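Local coordinates for protein putative esterase/lipase/thioesterase (Silicibacter sp., PDB 2PBL) that probably hydrolyses ester or thioester bonds as a member of the alpha/beta hydrolase superfamily, although its natural substrate is not established, at residues F31-L35 against D54-P58; S117-T121 against V151-V156; V207-G213 against A232-A237. All blocks are in the same frame, centred on the assembly; numbering follows the deposited sequence.

Contact 1: residues F31-L35 against D54-P58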
ATOM      1  N   PHE A  31       6.840  18.488   1.138  1.00 25.97           N
ATOM      2  CA  PHE A  31       5.694  18.405   0.246  1.00 23.56           C
ATOM      3  C   PHE A  31       4.441  18.921   0.947  1.00 22.27           C
ATOM      4  O   PHE A  31       3.703  19.673   0.367  1.00 22.77           O
ATOM      5  CB  PHE A  31       5.474  16.965  -0.256  1.00 21.89           C
ATOM      6  CG  PHE A  31       4.118  16.753  -0.908  1.00 21.78           C
ATOM      7  CD1 PHE A  31       3.912  17.074  -2.240  1.00 19.61           C
ATOM      8  CD2 PHE A  31       3.040  16.281  -0.151  1.00 22.35           C
ATOM      9  CE1 PHE A  31       2.657  16.914  -2.821  1.00 21.43           C
ATOM     10  CE2 PHE A  31       1.801  16.097  -0.717  1.00 19.64           C
ATOM     11  CZ  PHE A  31       1.605  16.409  -2.055  1.00 21.70           C
ATOM     12  N   ARG A  32       4.179  18.491   2.171  1.00 23.87           N
ATOM     13  CA  ARG A  32       2.961  18.934   2.841  1.00 25.61           C
ATOM     14  C   ARG A  32       2.957  20.446   2.957  1.00 29.93           C
ATOM     15  O   ARG A  32       1.973  21.100   2.635  1.00 31.20           O
ATOM     16  CB  ARG A  32       2.816  18.312   4.231  1.00 24.48           C
ATOM     17  CG  ARG A  32       2.452  16.836   4.230  1.00 22.32           C
ATOM     18  CD  ARG A  32       2.140  16.302   5.607  1.00 23.43           C
ATOM     19  NE  ARG A  32       3.294  16.335   6.509  1.00 20.22           N
ATOM     20  CZ  ARG A  32       4.227  15.390   6.608  1.00 23.26           C
ATOM     21  NH1 ARG A  32       4.224  14.315   5.845  1.00 16.72           N
ATOM     22  NH2 ARG A  32       5.192  15.535   7.493  1.00 22.21           N
ATOM     23  N   ASN A  33       4.077  20.986   3.420  1.00 32.86           N
ATOM     24  CA  ASN A  33       4.229  22.419   3.580  1.00 34.57           C
ATOM     25  C   ASN A  33       4.030  23.165   2.281  1.00 34.54           C
ATOM     26  O   ASN A  33       3.463  24.248   2.291  1.00 38.63           O
ATOM     27  CB  ASN A  33       5.590  22.759   4.172  1.00 33.46           C
ATOM     28  CG  ASN A  33       5.723  22.321   5.606  1.00 34.87           C
ATOM     29  OD1 ASN A  33       4.730  22.123   6.318  1.00 41.79           O
ATOM     30  ND2 ASN A  33       6.964  22.164   6.048  1.00 43.77           N
ATOM     31  N   SER A  34       4.446  22.574   1.167  1.00 34.75           N
ATOM     32  CA  SER A  34       4.297  23.195  -0.156  1.00 34.18           C
ATOM     33  C   SER A  34       2.867  23.302  -0.647  1.00 34.19           C
ATOM     34  O   SER A  34       2.515  24.189  -1.441  1.00 31.86           O
ATOM     35  CB  SER A  34       5.079  22.382  -1.193  1.00 35.26           C
ATOM     36  OG  SER A  34       4.514  21.082  -1.377  1.00 32.80           O
ATOM     37  N   LEU A  35       2.022  22.419  -0.143  1.00 35.26           N
ATOM     38  CA  LEU A  35       0.672  22.316  -0.663  1.00 36.22           C
ATOM     39  C   LEU A  35      -0.315  23.265   0.000  1.00 35.65           C
ATOM     40  O   LEU A  35      -1.427  23.483  -0.520  1.00 37.59           O
ATOM     41  CB  LEU A  35       0.178  20.878  -0.512  1.00 34.06           C
ATOM     42  CG  LEU A  35      -0.498  20.341  -1.740  1.00 33.99           C
ATOM     43  CD1 LEU A  35       0.538  20.169  -2.873  1.00 32.06           C
ATOM     44  CD2 LEU A  35      -1.122  19.031  -1.349  1.00 33.32           C
ATOM     45  N   ASP A  54      -4.461  11.475   5.442  1.00 16.49           N
ATOM     46  CA  ASP A  54      -4.176  12.740   4.825  1.00 15.89           C
ATOM     47  C   ASP A  54      -4.838  12.694   3.432  1.00 16.39           C
ATOM     48  O   ASP A  54      -4.888  11.654   2.762  1.00 15.25           O
ATOM     49  CB  ASP A  54      -2.684  12.995   4.720  1.00 17.52           C
ATOM     50  CG  ASP A  54      -2.006  13.259   6.086  1.00 18.09           C
ATOM     51  OD1 ASP A  54      -2.657  13.568   7.111  1.00 18.36           O
ATOM     52  OD2 ASP A  54      -0.772  13.146   6.114  1.00 17.76           O
ATOM     53  N   LEU A  55      -5.413  13.818   3.056  1.00 14.57           N
ATOM     54  CA  LEU A  55      -6.052  13.990   1.770  1.00 16.15           C
ATOM     55  C   LEU A  55      -5.439  15.195   1.056  1.00 15.91           C
ATOM     56  O   LEU A  55      -5.530  16.349   1.522  1.00 17.12           O
ATOM     57  CB  LEU A  55      -7.550  14.152   1.924  1.00 15.52           C
ATOM     58  CG  LEU A  55      -8.379  14.206   0.657  1.00 19.13           C
ATOM     59  CD1 LEU A  55      -8.227  12.930  -0.203  1.00 17.52           C
ATOM     60  CD2 LEU A  55      -9.834  14.381   1.055  1.00 22.69           C
ATOM     61  N   PHE A  56      -4.787  14.888  -0.051  1.00 14.92           N
ATOM     62  CA  PHE A  56      -4.139  15.874  -0.895  1.00 14.30           C
ATOM     63  C   PHE A  56      -4.997  16.116  -2.126  1.00 16.32           C
ATOM     64  O   PHE A  56      -5.270  15.201  -2.905  1.00 17.78           O
ATOM     65  CB  PHE A  56      -2.710  15.448  -1.262  1.00 12.07           C
ATOM     66  CG  PHE A  56      -1.882  15.122  -0.054  1.00 15.54           C
ATOM     67  CD1 PHE A  56      -1.530  16.122   0.837  1.00 13.32           C
ATOM     68  CD2 PHE A  56      -1.530  13.814   0.241  1.00 12.86           C
ATOM     69  CE1 PHE A  56      -0.841  15.822   1.983  1.00 17.60           C
ATOM     70  CE2 PHE A  56      -0.833  13.520   1.403  1.00 13.50           C
ATOM     71  CZ  PHE A  56      -0.484  14.521   2.248  1.00 18.85           C
ATOM     72  N   LEU A  57      -5.363  17.380  -2.322  1.00 16.64           N
ATOM     73  CA  LEU A  57      -6.263  17.777  -3.403  1.00 17.70           C
ATOM     74  C   LEU A  57      -5.495  18.385  -4.534  1.00 19.51           C
ATOM     75  O   LEU A  57      -4.539  19.141  -4.264  1.00 17.48           O
ATOM     76  CB  LEU A  57      -7.233  18.836  -2.895  1.00 17.00           C
ATOM     77  CG  LEU A  57      -8.049  18.395  -1.686  1.00 21.18           C
ATOM     78  CD1 LEU A  57      -8.837  19.519  -1.120  1.00 32.64           C
ATOM     79  CD2 LEU A  57      -8.959  17.224  -2.015  1.00 22.46           C
ATOM     80  N   PRO A  58      -5.913  18.091  -5.795  1.00 17.77           N
ATOM     81  CA  PRO A  58      -5.303  18.695  -6.958  1.00 19.03           C
ATOM     82  C   PRO A  58      -5.852  20.096  -7.086  1.00 19.72           C
ATOM     83  O   PRO A  58      -6.738  20.486  -6.334  1.00 17.41           O
ATOM     84  CB  PRO A  58      -5.812  17.824  -8.128  1.00 18.05           C
ATOM     85  CG  PRO A  58      -7.128  17.363  -7.697  1.00 19.42           C
ATOM     86  CD  PRO A  58      -7.053  17.231  -6.181  1.00 18.01           C
TER
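Phe56, the last residue of strand 52-56, gives up more surface here than any other residue, and its ring receives the C-terminal end of helix 20-35. The axes of the two short segments come no closer than 10.9 Å and cross at 54°, so the gap is bridged mainly by side chains and no hydrogen bond links the segments. Phe31, with chi1 in the t well, directs its edge at one face of the Phe56 ring: the centroids lie 5.1 Å apart, the planes meet at 77°, and Phe31 CE2 approaches Phe56 CD1 to 3.7 Å, a T-shaped (edge-to-face) pair. One turn further on, Leu35 also points toward the strand and sets its CD2 3.7 Å from Phe56 CD1; Leu35 and Phe56 have the nearest CA atoms across the contact, 8.0 Å apart. Arg32 adds the aliphatic part of its side chain, with CG 4.1 Å from Phe56 CE1, while its NH1 is hydrogen-bonded to Ser80 O and Ser83 OG. Asp54 points toward the helix, with OD2 4.3 Å from Arg32 CD, but its OD1 accepts from Asn42 N and forms a salt bridge with Lys79. The aromatic pair continues into helix 87-91, where Leu90 touches both rings. Through this packing the N-terminal helix 20-35 is laid against the antiparallel margin of the central sheet, on the second strand from its edge. The chemistry is that of a small hydrophobic junction: apolar and aromatic surfaces hold helix to strand, while Arg32 NH1 and Asp54 OD1 are satisfied elsewhere in the chain.

Contact 2: residues S117-T121 against V151-V156; sequences SQAVT and VLPEAV
This is a helix-to-loop packing contact on the flank of the alpha/beta hydrolase fold, where the middle of helix 109-126 meets the chain entering the short helix 154-157. Residues 117-121 are regular helix (phi/psi near -60/-45). Opposite them, Val151 (phi/psi -95/-52) and Leu152 (-106/138) are non-helical, Pro153 (-58/144) is the N-cap, and helix begins at Glu154, with Val156 N bonded to Pro153 O at 3.0 Å. In register, the CA atoms of Ser117 and Leu152 lie 5.4 Å apart and those of Thr121 and Val156 6.4 Å. Ser117, chi1 t, donates from OG to Val151 O at 2.8 Å. One turn on, Thr121, chi1 m, donates from OG1 to Ser117 O, four residues back, at 2.8 Å, as threonines in helices commonly do; the same OG1 lies 3.5 Å from Pro153 CD. Val120, chi1 t, packs CG1 against Val156 CG1 at 3.8 Å and Leu152 CD1 at 4.1 Å, with Leu152 at chi1 t, chi2 p. Leu152 O is hydrogen-bonded to Tyr203 OH. Ser117 thus spends its hydroxyl across the interface, Thr121 within its own helix; aliphatic side chains fill the rest.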
ATOM      1  N   SER A 117     -10.095  -0.783   5.185  1.00 12.53           N
ATOM      2  CA  SER A 117     -11.412  -0.723   4.627  1.00 12.18           C
ATOM      3  C   SER A 117     -12.165   0.535   5.114  1.00 13.84           C
ATOM      4  O   SER A 117     -12.815   1.224   4.337  1.00 13.34           O
ATOM      5  CB  SER A 117     -12.235  -1.967   4.994  1.00 15.59           C
ATOM      6  OG  SER A 117     -13.527  -1.882   4.388  1.00 24.34           O
ATOM      7  N   GLN A 118     -12.098   0.791   6.403  1.00 13.62           N
ATOM      8  CA  GLN A 118     -12.690   1.964   6.986  1.00 13.67           C
ATOM      9  C   GLN A 118     -12.105   3.262   6.377  1.00 14.87           C
ATOM     10  O   GLN A 118     -12.846   4.209   6.077  1.00 11.78           O
ATOM     11  CB  GLN A 118     -12.522   1.934   8.512  1.00 14.94           C
ATOM     12  CG  GLN A 118     -13.319   0.847   9.217  1.00 16.72           C
ATOM     13  CD  GLN A 118     -14.842   1.033   9.051  1.00 32.67           C
ATOM     14  OE1 GLN A 118     -15.387   2.148   9.238  1.00 33.18           O
ATOM     15  NE2 GLN A 118     -15.534  -0.057   8.708  1.00 25.19           N
ATOM     16  N   ALA A 119     -10.786   3.285   6.164  1.00 15.91           N
ATOM     17  CA  ALA A 119     -10.098   4.441   5.600  1.00 16.29           C
ATOM     18  C   ALA A 119     -10.485   4.717   4.155  1.00 15.25           C
ATOM     19  O   ALA A 119     -10.781   5.852   3.827  1.00 13.61           O
ATOM     20  CB  ALA A 119      -8.571   4.262   5.702  1.00 17.18           C
ATOM     21  N   VAL A 120     -10.474   3.678   3.309  1.00 14.55           N
ATOM     22  CA  VAL A 120     -10.820   3.803   1.886  1.00 13.31           C
ATOM     23  C   VAL A 120     -12.249   4.311   1.815  1.00 11.83           C
ATOM     24  O   VAL A 120     -12.529   5.247   1.069  1.00 14.41           O
ATOM     25  CB  VAL A 120     -10.660   2.449   1.138  1.00 16.73           C
ATOM     26  CG1 VAL A 120     -11.184   2.509  -0.272  1.00  8.55           C
ATOM     27  CG2 VAL A 120      -9.163   1.948   1.138  1.00 13.39           C
ATOM     28  N   THR A 121     -13.125   3.714   2.630  1.00 13.11           N
ATOM     29  CA  THR A 121     -14.544   4.091   2.692  1.00 14.64           C
ATOM     30  C   THR A 121     -14.724   5.562   3.014  1.00 13.69           C
ATOM     31  O   THR A 121     -15.470   6.223   2.325  1.00 14.18           O
ATOM     32  CB  THR A 121     -15.337   3.224   3.689  1.00 15.27           C
ATOM     33  OG1 THR A 121     -15.322   1.873   3.211  1.00 10.81           O
ATOM     34  CG2 THR A 121     -16.790   3.693   3.818  1.00 14.13           C
ATOM     35  N   VAL A 151     -14.813  -7.603   2.748  1.00 14.61           N
ATOM     36  CA  VAL A 151     -14.041  -6.598   3.461  1.00 13.93           C
ATOM     37  C   VAL A 151     -14.493  -5.154   3.206  1.00 16.04           C
ATOM     38  O   VAL A 151     -14.715  -4.398   4.159  1.00 17.10           O
ATOM     39  CB  VAL A 151     -12.531  -6.787   3.183  1.00 14.31           C
ATOM     40  CG1 VAL A 151     -11.695  -5.726   3.852  1.00 22.79           C
ATOM     41  CG2 VAL A 151     -12.083  -8.193   3.669  1.00 13.95           C
ATOM     42  N   LEU A 152     -14.609  -4.756   1.940  1.00 13.67           N
ATOM     43  CA  LEU A 152     -14.964  -3.367   1.565  1.00 14.14           C
ATOM     44  C   LEU A 152     -16.433  -3.294   1.068  1.00 12.60           C
ATOM     45  O   LEU A 152     -16.861  -4.208   0.403  1.00 14.81           O
ATOM     46  CB  LEU A 152     -13.992  -2.930   0.457  1.00 12.79           C
ATOM     47  CG  LEU A 152     -14.021  -1.465   0.041  1.00 13.53           C
ATOM     48  CD1 LEU A 152     -13.379  -0.650   1.089  1.00 10.92           C
ATOM     49  CD2 LEU A 152     -13.282  -1.318  -1.266  1.00 13.99           C
ATOM     50  N   PRO A 153     -17.210  -2.264   1.459  1.00 13.06           N
ATOM     51  CA  PRO A 153     -18.596  -2.170   1.009  1.00 13.29           C
ATOM     52  C   PRO A 153     -18.718  -2.150  -0.512  1.00 13.82           C
ATOM     53  O   PRO A 153     -17.848  -1.596  -1.177  1.00 13.56           O
ATOM     54  CB  PRO A 153     -19.102  -0.830   1.608  1.00 12.47           C
ATOM     55  CG  PRO A 153     -18.213  -0.558   2.746  1.00 17.04           C
ATOM     56  CD  PRO A 153     -16.871  -1.174   2.382  1.00 17.24           C
ATOM     57  N   GLU A 154     -19.767  -2.787  -1.029  1.00 13.02           N
ATOM     58  CA  GLU A 154     -20.073  -2.812  -2.479  1.00 15.80           C
ATOM     59  C   GLU A 154     -19.997  -1.408  -3.116  1.00 13.28           C
ATOM     60  O   GLU A 154     -19.430  -1.217  -4.202  1.00 11.12           O
ATOM     61  CB  GLU A 154     -21.496  -3.360  -2.656  1.00 21.07           C
ATOM     62  CG  GLU A 154     -22.003  -3.409  -4.068  1.00 28.52           C
ATOM     63  CD  GLU A 154     -21.435  -4.571  -4.827  1.00 44.78           C
ATOM     64  OE1 GLU A 154     -20.579  -4.346  -5.732  1.00 55.71           O
ATOM     65  OE2 GLU A 154     -21.836  -5.712  -4.483  1.00 47.71           O
ATOM     66  N   ALA A 155     -20.606  -0.434  -2.462  1.00 15.31           N
ATOM     67  CA  ALA A 155     -20.629   0.933  -2.975  1.00 15.93           C
ATOM     68  C   ALA A 155     -19.233   1.539  -3.251  1.00 15.73           C
ATOM     69  O   ALA A 155     -19.074   2.437  -4.101  1.00 16.07           O
ATOM     70  CB  ALA A 155     -21.393   1.860  -2.024  1.00 18.00           C
ATOM     71  N   VAL A 156     -18.229   1.062  -2.541  1.00 12.40           N
ATOM     72  CA  VAL A 156     -16.848   1.543  -2.749  1.00 13.09           C
ATOM     73  C   VAL A 156     -16.171   0.618  -3.747  1.00  8.94           C
ATOM     74  O   VAL A 156     -15.538   1.027  -4.700  1.00 13.13           O
ATOM     75  CB  VAL A 156     -16.022   1.550  -1.419  1.00 12.71           C
ATOM     76  CG1 VAL A 156     -14.721   2.320  -1.606  1.00 13.16           C
ATOM     77  CG2 VAL A 156     -16.831   2.169  -0.349  1.00 12.06           C
TER

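Contact 3: residues V207-G213 against A232-A237; sequences VTVWVGG and ADHVIA
Ala232 lies just before strand 233-237, its CB toward strand 206-212, 3.8 Å from Val207 CG1 and 4.1 Å from Val209 CG2. The strands then run parallel in beta conformation, their segment axes 4.5 Å apart at 19°, with Thr208 opposite Asp233 and the register unbroken to Gly212 opposite Ala237; Gly213 turns away (phi/psi -58/-32). Asp233 N donates to Val207 O (3.0 Å) and its O accepts from Val209 N (3.0 Å); a water lies 2.7 Å from Thr208 OG1 and donates to Asp233 OD2 at 2.6 Å. His234, chi1 t, shares a sheet face with Val209, Val211 and Ile236, its NE2 3.8 Å from Val211 CG1. Val235 donates from N to Val209 O (2.8 Å) and accepts at O from Val211 N (2.9 Å). On the other face its CG1 sits 3.6 Å from the centroid of the six-membered ring of Trp210 (chi1 t, chi2 -71°), a CH-pi contact; Trp210 itself also packs on helix 255-261. Ile236 brings CG2 to 3.4 Å from Gly213 CA. Ala237 closes the ladder, with N to Val211 O and Gly213 N to Ala237 O both 2.9 Å. Helix 217-230 connects the strands as a beta-alpha-beta crossover. Gly212 N is hydrogen-bonded to Glu215 OE2, candidate acid of a probable Ser-His-Glu triad. Six backbone hydrogen bonds fix the edge strand, while apolar side chains on both faces seal it to the sheet.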
ATOM      1  N   VAL A 207      -5.725  -5.319 -11.993  1.00 11.90           N
ATOM      2  CA  VAL A 207      -4.707  -5.489 -11.000  1.00 11.56           C
ATOM      3  C   VAL A 207      -3.358  -5.679 -11.717  1.00 10.76           C
ATOM      4  O   VAL A 207      -3.229  -6.519 -12.580  1.00 10.78           O
ATOM      5  CB  VAL A 207      -4.957  -6.765 -10.125  1.00 12.36           C
ATOM      6  CG1 VAL A 207      -3.805  -6.900  -9.058  1.00 16.12           C
ATOM      7  CG2 VAL A 207      -6.294  -6.709  -9.444  1.00 16.16           C
ATOM      8  N   THR A 208      -2.362  -4.912 -11.290  1.00 12.33           N
ATOM      9  CA  THR A 208      -1.015  -4.985 -11.861  1.00 13.35           C
ATOM     10  C   THR A 208      -0.050  -5.101 -10.678  1.00 13.84           C
ATOM     11  O   THR A 208       0.019  -4.202  -9.856  1.00 13.96           O
ATOM     12  CB  THR A 208      -0.676  -3.752 -12.720  1.00 13.05           C
ATOM     13  OG1 THR A 208      -1.644  -3.582 -13.775  1.00 13.80           O
ATOM     14  CG2 THR A 208       0.720  -3.919 -13.361  1.00 17.00           C
ATOM     15  N   VAL A 209       0.654  -6.220 -10.598  1.00 14.21           N
ATOM     16  CA  VAL A 209       1.638  -6.446  -9.550  1.00 11.96           C
ATOM     17  C   VAL A 209       2.957  -5.865 -10.042  1.00 14.01           C
ATOM     18  O   VAL A 209       3.483  -6.208 -11.101  1.00 12.48           O
ATOM     19  CB  VAL A 209       1.756  -7.916  -9.170  1.00 16.76           C
ATOM     20  CG1 VAL A 209       2.710  -8.077  -7.967  1.00 11.13           C
ATOM     21  CG2 VAL A 209       0.391  -8.474  -8.860  1.00 18.08           C
ATOM     22  N   TRP A 210       3.464  -4.936  -9.258  1.00 13.93           N
ATOM     23  CA  TRP A 210       4.645  -4.170  -9.621  1.00 14.14           C
ATOM     24  C   TRP A 210       5.725  -4.516  -8.617  1.00 15.46           C
ATOM     25  O   TRP A 210       5.568  -4.317  -7.434  1.00 13.89           O
ATOM     26  CB  TRP A 210       4.269  -2.683  -9.581  1.00 16.35           C
ATOM     27  CG  TRP A 210       5.270  -1.783 -10.136  1.00 14.02           C
ATOM     28  CD1 TRP A 210       6.484  -1.465  -9.582  1.00 19.46           C
ATOM     29  CD2 TRP A 210       5.206  -1.110 -11.388  1.00 14.12           C
ATOM     30  NE1 TRP A 210       7.155  -0.615 -10.410  1.00 17.94           N
ATOM     31  CE2 TRP A 210       6.404  -0.391 -11.534  1.00 15.37           C
ATOM     32  CE3 TRP A 210       4.241  -1.040 -12.409  1.00 17.59           C
ATOM     33  CZ2 TRP A 210       6.666   0.425 -12.651  1.00 20.54           C
ATOM     34  CZ3 TRP A 210       4.508  -0.255 -13.521  1.00 18.39           C
ATOM     35  CH2 TRP A 210       5.704   0.486 -13.622  1.00 19.14           C
ATOM     36  N   VAL A 211       6.855  -5.006  -9.090  1.00 14.66           N
ATOM     37  CA  VAL A 211       7.922  -5.391  -8.167  1.00 15.77           C
ATOM     38  C   VAL A 211       9.286  -5.016  -8.715  1.00 16.30           C
ATOM     39  O   VAL A 211       9.481  -5.005  -9.906  1.00 15.27           O
ATOM     40  CB  VAL A 211       7.823  -6.901  -7.873  1.00 14.62           C
ATOM     41  CG1 VAL A 211       8.101  -7.752  -9.107  1.00 17.10           C
ATOM     42  CG2 VAL A 211       8.734  -7.294  -6.728  1.00 12.07           C
ATOM     43  N   GLY A 212      10.228  -4.702  -7.840  1.00 16.74           N
ATOM     44  CA  GLY A 212      11.552  -4.316  -8.300  1.00 16.40           C
ATOM     45  C   GLY A 212      12.413  -5.493  -8.711  1.00 15.16           C
ATOM     46  O   GLY A 212      12.476  -6.513  -8.020  1.00 17.28           O
ATOM     47  N   GLY A 213      13.070  -5.351  -9.860  1.00 15.20           N
ATOM     48  CA  GLY A 213      13.931  -6.389 -10.416  1.00 16.97           C
ATOM     49  C   GLY A 213      15.093  -6.851  -9.541  1.00 14.33           C
ATOM     50  O   GLY A 213      15.484  -8.021  -9.586  1.00 15.95           O
ATOM     51  N   ALA A 232      -3.153 -11.621 -12.816  1.00 13.50           N
ATOM     52  CA  ALA A 232      -2.979 -10.177 -12.834  1.00 14.87           C
ATOM     53  C   ALA A 232      -1.897  -9.805 -13.822  1.00 16.78           C
ATOM     54  O   ALA A 232      -1.145 -10.681 -14.242  1.00 17.81           O
ATOM     55  CB  ALA A 232      -2.589  -9.667 -11.433  1.00 13.86           C
ATOM     56  N   ASP A 233      -1.830  -8.527 -14.234  1.00 14.98           N
ATOM     57  CA  ASP A 233      -0.671  -8.042 -15.013  1.00 14.19           C
ATOM     58  C   ASP A 233       0.534  -8.090 -14.044  1.00 15.05           C
ATOM     59  O   ASP A 233       0.370  -8.178 -12.813  1.00 15.01           O
ATOM     60  CB  ASP A 233      -0.841  -6.626 -15.580  1.00 12.98           C
ATOM     61  CG  ASP A 233      -1.863  -6.555 -16.756  1.00 18.55           C
ATOM     62  OD1 ASP A 233      -2.520  -7.580 -17.036  1.00 30.21           O
ATOM     63  OD2 ASP A 233      -2.007  -5.473 -17.388  1.00 26.47           O
ATOM     64  N   HIS A 234       1.743  -8.057 -14.610  1.00 14.96           N
ATOM     65  CA  HIS A 234       2.969  -8.151 -13.850  1.00 14.58           C
ATOM     66  C   HIS A 234       4.041  -7.298 -14.470  1.00 16.33           C
ATOM     67  O   HIS A 234       4.366  -7.506 -15.608  1.00 16.90           O
ATOM     68  CB  HIS A 234       3.420  -9.616 -13.869  1.00 15.52           C
ATOM     69  CG  HIS A 234       4.579  -9.922 -12.967  1.00 10.66           C
ATOM     70  ND1 HIS A 234       5.258 -11.123 -13.034  1.00 20.99           N
ATOM     71  CD2 HIS A 234       5.126  -9.235 -11.920  1.00 15.74           C
ATOM     72  CE1 HIS A 234       6.183 -11.156 -12.090  1.00 18.38           C
ATOM     73  NE2 HIS A 234       6.125 -10.028 -11.399  1.00 19.23           N
ATOM     74  N   VAL A 235       4.584  -6.364 -13.683  1.00 15.89           N
ATOM     75  CA  VAL A 235       5.685  -5.502 -14.080  1.00 16.28           C
ATOM     76  C   VAL A 235       6.907  -5.678 -13.166  1.00 18.72           C
ATOM     77  O   VAL A 235       6.806  -5.563 -11.921  1.00 18.34           O
ATOM     78  CB  VAL A 235       5.296  -4.049 -14.079  1.00 15.68           C
ATOM     79  CG1 VAL A 235       6.523  -3.177 -14.421  1.00 18.06           C
ATOM     80  CG2 VAL A 235       4.175  -3.780 -15.109  1.00 15.33           C
ATOM     81  N   ILE A 236       8.065  -5.937 -13.782  1.00 18.09           N
ATOM     82  CA  ILE A 236       9.334  -5.972 -13.031  1.00 19.07           C
ATOM     83  C   ILE A 236      10.108  -4.676 -13.353  1.00 17.34           C
ATOM     84  O   ILE A 236      10.566  -4.479 -14.485  1.00 18.73           O
ATOM     85  CB  ILE A 236      10.126  -7.217 -13.360  1.00 21.44           C
ATOM     86  CG1 ILE A 236       9.309  -8.423 -12.938  1.00 23.32           C
ATOM     87  CG2 ILE A 236      11.473  -7.254 -12.599  1.00 21.12           C
ATOM     88  CD1 ILE A 236       9.962  -9.666 -13.244  1.00 33.55           C
ATOM     89  N   ALA A 237      10.219  -3.774 -12.380  1.00 16.24           N
ATOM     90  CA  ALA A 237      10.872  -2.482 -12.569  1.00 15.68           C
ATOM     91  C   ALA A 237      12.402  -2.652 -12.604  1.00 17.84           C
ATOM     92  O   ALA A 237      13.013  -3.091 -11.614  1.00 17.73           O
ATOM     93  CB  ALA A 237      10.479  -1.541 -11.443  1.00 16.65           C
TER
HETATM   94  O   HOH W   1      -1.276  -3.211 -16.444  1.00 19.30           O

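Overall arrangement
The three contacts follow one another along the chain, each closing before the next opens, and none touches another. Contacts 1 and 3 belong to the same eight-stranded mixed sheet but to distant parts of it: contact 1 packs helix 20-35 on strand 52-56, next to the edge strand 39-44, whereas contact 3 pairs strand 206-212 with the opposite edge strand 233-237, with centres 28 Å apart. Contact 2 joins helix 109-126 to the loop and first turn of helix 154-157, its centre 23 Å from that of contact 1 and 24 Å from that of contact 3. Of the three, contact 3 reaches the probable catalytic triad, through Gly212 and Glu215.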